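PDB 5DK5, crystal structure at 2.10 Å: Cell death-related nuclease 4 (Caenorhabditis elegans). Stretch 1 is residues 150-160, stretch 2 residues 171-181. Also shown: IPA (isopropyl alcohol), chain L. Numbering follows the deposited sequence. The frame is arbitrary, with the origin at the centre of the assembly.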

# COMPACT_ATOMS: atom_id res chain seq x y z
N ASN B 150 26.17 3.59 -15.69
CA ASN B 150 25.71 4.61 -14.75
C ASN B 150 26.10 5.98 -15.29
O ASN B 150 27.26 6.39 -15.18
N LEU B 151 25.14 6.68 -15.88
CA LEU B 151 25.43 7.92 -16.59
C LEU B 151 25.88 9.03 -15.64
O LEU B 151 26.66 9.89 -16.02
N TYR B 152 25.37 9.00 -14.41
CA TYR B 152 25.70 10.02 -13.43
C TYR B 152 27.15 9.87 -12.98
O TYR B 152 27.81 10.85 -12.63
N LYS B 153 27.63 8.64 -12.98
CA LYS B 153 29.02 8.36 -12.62
C LYS B 153 29.96 8.94 -13.67
O LYS B 153 31.03 9.46 -13.34
N ILE B 154 29.57 8.85 -14.93
CA ILE B 154 30.35 9.44 -16.02
C ILE B 154 30.28 10.95 -15.93
O ILE B 154 31.26 11.65 -16.16
N PHE B 155 29.09 11.45 -15.58
CA PHE B 155 28.87 12.88 -15.40
C PHE B 155 29.78 13.44 -14.32
O PHE B 155 30.24 14.58 -14.42
N THR B 156 30.04 12.64 -13.29
CA THR B 156 30.96 13.03 -12.23
C THR B 156 32.37 13.23 -12.79
O THR B 156 33.03 14.22 -12.48
N ASN B 157 32.82 12.28 -13.60
CA ASN B 157 34.14 12.35 -14.21
C ASN B 157 34.24 13.51 -15.19
O ASN B 157 35.27 14.19 -15.26
N GLU B 158 33.18 13.74 -15.95
CA GLU B 158 33.13 14.84 -16.91
C GLU B 158 33.19 16.19 -16.21
O GLU B 158 33.66 17.18 -16.77
N MET B 159 32.71 16.23 -14.97
CA MET B 159 32.62 17.47 -14.22
C MET B 159 34.00 17.95 -13.77
O MET B 159 34.30 19.14 -13.83
N ASP B 160 34.83 17.02 -13.31
CA ASP B 160 36.21 17.35 -12.94
C ASP B 160 36.99 17.76 -14.18
O ASP B 160 37.86 18.64 -14.12
N THR B 171 18.27 16.43 -7.99
CA THR B 171 18.29 15.08 -8.55
C THR B 171 19.42 14.89 -9.55
O THR B 171 20.02 15.86 -10.01
N ASN B 172 19.71 13.64 -9.88
CA ASN B 172 20.75 13.31 -10.85
C ASN B 172 20.43 13.89 -12.23
O ASN B 172 21.26 14.56 -12.83
N ILE B 173 19.22 13.63 -12.71
CA ILE B 173 18.78 14.17 -14.00
C ILE B 173 18.72 15.69 -13.94
O ILE B 173 19.10 16.37 -14.90
N GLY B 174 18.24 16.22 -12.82
CA GLY B 174 18.13 17.65 -12.64
C GLY B 174 19.48 18.34 -12.66
O GLY B 174 19.62 19.42 -13.24
N LYS B 175 20.47 17.73 -12.02
CA LYS B 175 21.82 18.28 -11.98
C LYS B 175 22.46 18.26 -13.37
O LYS B 175 23.05 19.25 -13.80
N MET B 176 22.32 17.14 -14.06
CA MET B 176 22.91 16.97 -15.38
C MET B 176 22.29 17.94 -16.39
O MET B 176 22.99 18.50 -17.23
N ASN B 177 20.98 18.14 -16.31
CA ASN B 177 20.31 19.09 -17.19
C ASN B 177 20.73 20.52 -16.90
O ASN B 177 20.82 21.35 -17.81
N GLU B 178 20.99 20.83 -15.63
CA GLU B 178 21.40 22.17 -15.24
C GLU B 178 22.85 22.44 -15.66
O GLU B 178 23.20 23.57 -16.00
N TYR B 179 23.68 21.40 -15.63
CA TYR B 179 25.09 21.54 -15.97
C TYR B 179 25.28 21.88 -17.44
O TYR B 179 26.03 22.79 -17.79
N TYR B 180 24.58 21.14 -18.31
CA TYR B 180 24.68 21.34 -19.75
C TYR B 180 23.62 22.33 -20.24
O TYR B 180 23.47 22.53 -21.45
N ASP B 181 22.91 22.95 -19.30
CA ASP B 181 21.86 23.92 -19.63
C ASP B 181 20.86 23.32 -20.61
O ASP B 181 20.59 23.90 -21.67

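The two helices, 151-160 and 172-179, run in roughly the same direction, crossing at 38° with their axes 10.7 Å apart at closest approach. The backbones are nearest at the start, where the CA atoms of Tyr152 and Asn172 lie 6.5 Å apart, and farther apart at the end, where those of Met159 and Tyr179 are 8.7 Å apart. No hydrogen bond joins the stretches; the contact is made by side-chain packing.

Phe155 is its centre. Its CA-to-CB bond points toward the second helix, and a t rotamer (chi1 170°) carries the ring across the gap. Met176, m at chi1, t at chi2 and m at chi3, places its CG over one ring face: Met176 CG sits 3.6 Å from the Phe155 ring centroid, almost on the normal, as a CH-pi contact. The ring edge meets two tyrosines. Phe155 CE1 lies 3.6 Å from Tyr179 CG and 3.7 Å from Tyr180 CE2; with Tyr179 the rings form an edge-to-face pair, the edge of Phe155 toward the face of Tyr179, planes at 88°. A flat, wholly apolar ring suits this buried site, since it offers both a face and an edge for packing.

Tyr152, also t, has its CA-to-CB bond toward the partner helix and the amide of Asn172 over one face, with Asn172 ND2 3.3 Å from Tyr152 CG. Asn172 starts sideways, but its m rotamer brings the amide nearer. The extended Lys175, m then t throughout, reaches the tyrosine hydroxyl with its outer end: Lys175 CD lies 3.6 Å from Tyr152 OH, at the ring edge, and Lys175 NZ 3.7 Å from the same Tyr152 OH.

Farther along, Tyr179 takes the t rotamer; its CA-to-CB bond points toward the first helix, and its CE1 lies 3.7 Å from CG of Met159. The thioether of Met159 approaches the same ring obliquely, SD 4.9 Å from the Tyr179 centroid. Tyr180, m at chi1, begins sideways, but its ring end comes nearer, placing Tyr180 OH 3.9 Å from Glu158 CB; this buried hydroxyl has no polar partner in the model.

Asparagine and threonine, with short acceptor-bearing side chains, suit the N-caps. Asn150 OD1 accepts from Lys153 N at 3.3 Å and, weakly, from Tyr152 N at 3.2 Å; Thr171 OG1, in p, accepts from Gly174 N at 3.0 Å. Asn150 ND2 also donates to O2 of the isopropyl alcohol at 3.3 Å, while the alcohol's C1 rests 3.6 Å from Tyr152 CD2.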

# COMPACT_ATOMS: atom_id res chain seq x y z
CB ASN B 150 26.30 4.37 -13.36
CG ASN B 150 25.69 5.27 -12.30
OD1 ASN B 150 25.26 6.39 -12.58
ND2 ASN B 150 25.65 4.77 -11.07
CB LEU B 151 24.21 8.38 -17.39
CG LEU B 151 24.48 9.46 -18.43
CD1 LEU B 151 25.36 8.92 -19.55
CD2 LEU B 151 23.18 10.00 -19.00
CB TYR B 152 24.77 9.94 -12.22
CG TYR B 152 24.99 11.06 -11.23
CD1 TYR B 152 24.47 12.33 -11.46
CD2 TYR B 152 25.72 10.86 -10.07
CE1 TYR B 152 24.66 13.35 -10.56
CE2 TYR B 152 25.92 11.88 -9.16
CZ TYR B 152 25.39 13.13 -9.41
OH TYR B 152 25.59 14.15 -8.52
CB LYS B 153 29.24 6.86 -12.48
CG LYS B 153 30.64 6.48 -12.06
CD LYS B 153 30.77 4.97 -11.94
CE LYS B 153 32.19 4.55 -11.61
NZ LYS B 153 32.31 3.08 -11.59
CB ILE B 154 29.84 8.97 -17.40
CG1 ILE B 154 29.84 7.44 -17.47
CG2 ILE B 154 30.70 9.57 -18.52
CD1 ILE B 154 29.26 6.88 -18.74
CB PHE B 155 27.41 13.14 -15.06
CG PHE B 155 27.12 14.55 -14.63
CD1 PHE B 155 27.18 15.58 -15.55
CD2 PHE B 155 26.78 14.83 -13.32
CE1 PHE B 155 26.91 16.88 -15.16
CE2 PHE B 155 26.51 16.13 -12.93
CZ PHE B 155 26.57 17.15 -13.85
CB THR B 156 31.00 11.98 -11.10
OG1 THR B 156 29.74 11.96 -10.42
CG2 THR B 156 32.10 12.30 -10.08
CB ASN B 157 34.47 11.04 -14.93
CG ASN B 157 34.52 9.85 -13.98
OD1 ASN B 157 34.70 10.01 -12.77
ND2 ASN B 157 34.36 8.65 -14.53
CB GLU B 158 31.87 14.75 -17.77
CG GLU B 158 31.94 13.73 -18.88
CD GLU B 158 32.98 14.08 -19.93
OE1 GLU B 158 32.76 15.05 -20.69
OE2 GLU B 158 34.02 13.39 -19.99
CB MET B 159 31.69 17.30 -13.02
CG MET B 159 31.05 18.59 -12.54
SD MET B 159 29.49 18.29 -11.69
CE MET B 159 28.98 19.96 -11.31
CB ASP B 160 36.88 16.15 -12.26
CG ASP B 160 36.16 15.70 -11.01
OD1 ASP B 160 35.35 16.49 -10.47
OD2 ASP B 160 36.40 14.56 -10.56
CB THR B 171 16.96 14.73 -9.25
OG1 THR B 171 16.71 15.68 -10.29
CG2 THR B 171 15.81 14.75 -8.25
CB ASN B 172 20.93 11.80 -10.95
CG ASN B 172 21.71 11.23 -9.78
OD1 ASN B 172 21.87 11.89 -8.75
ND2 ASN B 172 22.19 10.00 -9.93
CB ILE B 173 17.41 13.61 -14.41
CG1 ILE B 173 17.51 12.11 -14.69
CG2 ILE B 173 16.87 14.34 -15.64
CD1 ILE B 173 16.17 11.42 -14.87
CB LYS B 175 22.69 17.49 -11.00
CG LYS B 175 22.46 17.84 -9.55
CD LYS B 175 23.27 16.94 -8.63
CE LYS B 175 23.02 17.28 -7.17
NZ LYS B 175 23.81 16.42 -6.25
CB MET B 176 22.75 15.53 -15.86
CG MET B 176 23.62 14.55 -15.09
SD MET B 176 23.57 12.86 -15.72
CE MET B 176 21.90 12.38 -15.29
CB ASN B 177 18.78 18.97 -17.06
CG ASN B 177 18.19 17.92 -17.99
OD1 ASN B 177 18.79 17.56 -19.00
ND2 ASN B 177 16.99 17.45 -17.66
CB GLU B 178 21.25 22.35 -13.73
CG GLU B 178 21.53 23.78 -13.25
CD GLU B 178 21.30 23.94 -11.76
OE1 GLU B 178 21.03 22.93 -11.08
OE2 GLU B 178 21.39 25.08 -11.26
CB TYR B 179 25.84 20.26 -15.63
CG TYR B 179 27.34 20.35 -15.85
CD1 TYR B 179 28.18 20.78 -14.83
CD2 TYR B 179 27.90 20.00 -17.06
CE1 TYR B 179 29.55 20.86 -15.03
CE2 TYR B 179 29.27 20.08 -17.27
CZ TYR B 179 30.08 20.51 -16.24
OH TYR B 179 31.44 20.60 -16.44
CB TYR B 180 24.53 20.00 -20.48
CG TYR B 180 25.64 19.02 -20.16
CD1 TYR B 180 26.83 19.03 -20.88
CD2 TYR B 180 25.49 18.09 -19.15
CE1 TYR B 180 27.84 18.13 -20.59
CE2 TYR B 180 26.50 17.19 -18.85
CZ TYR B 180 27.67 17.22 -19.58
OH TYR B 180 28.68 16.32 -19.29
CB ASP B 181 22.48 25.20 -20.20
CG ASP B 181 21.53 26.38 -20.15
OD1 ASP B 181 20.30 26.17 -20.04
OD2 ASP B 181 22.01 27.53 -20.21
C1 IPA L . 25.67 7.78 -8.27
C2 IPA L . 24.28 7.18 -8.26
C3 IPA L . 23.52 7.67 -7.05
O2 IPA L . 24.40 5.78 -8.20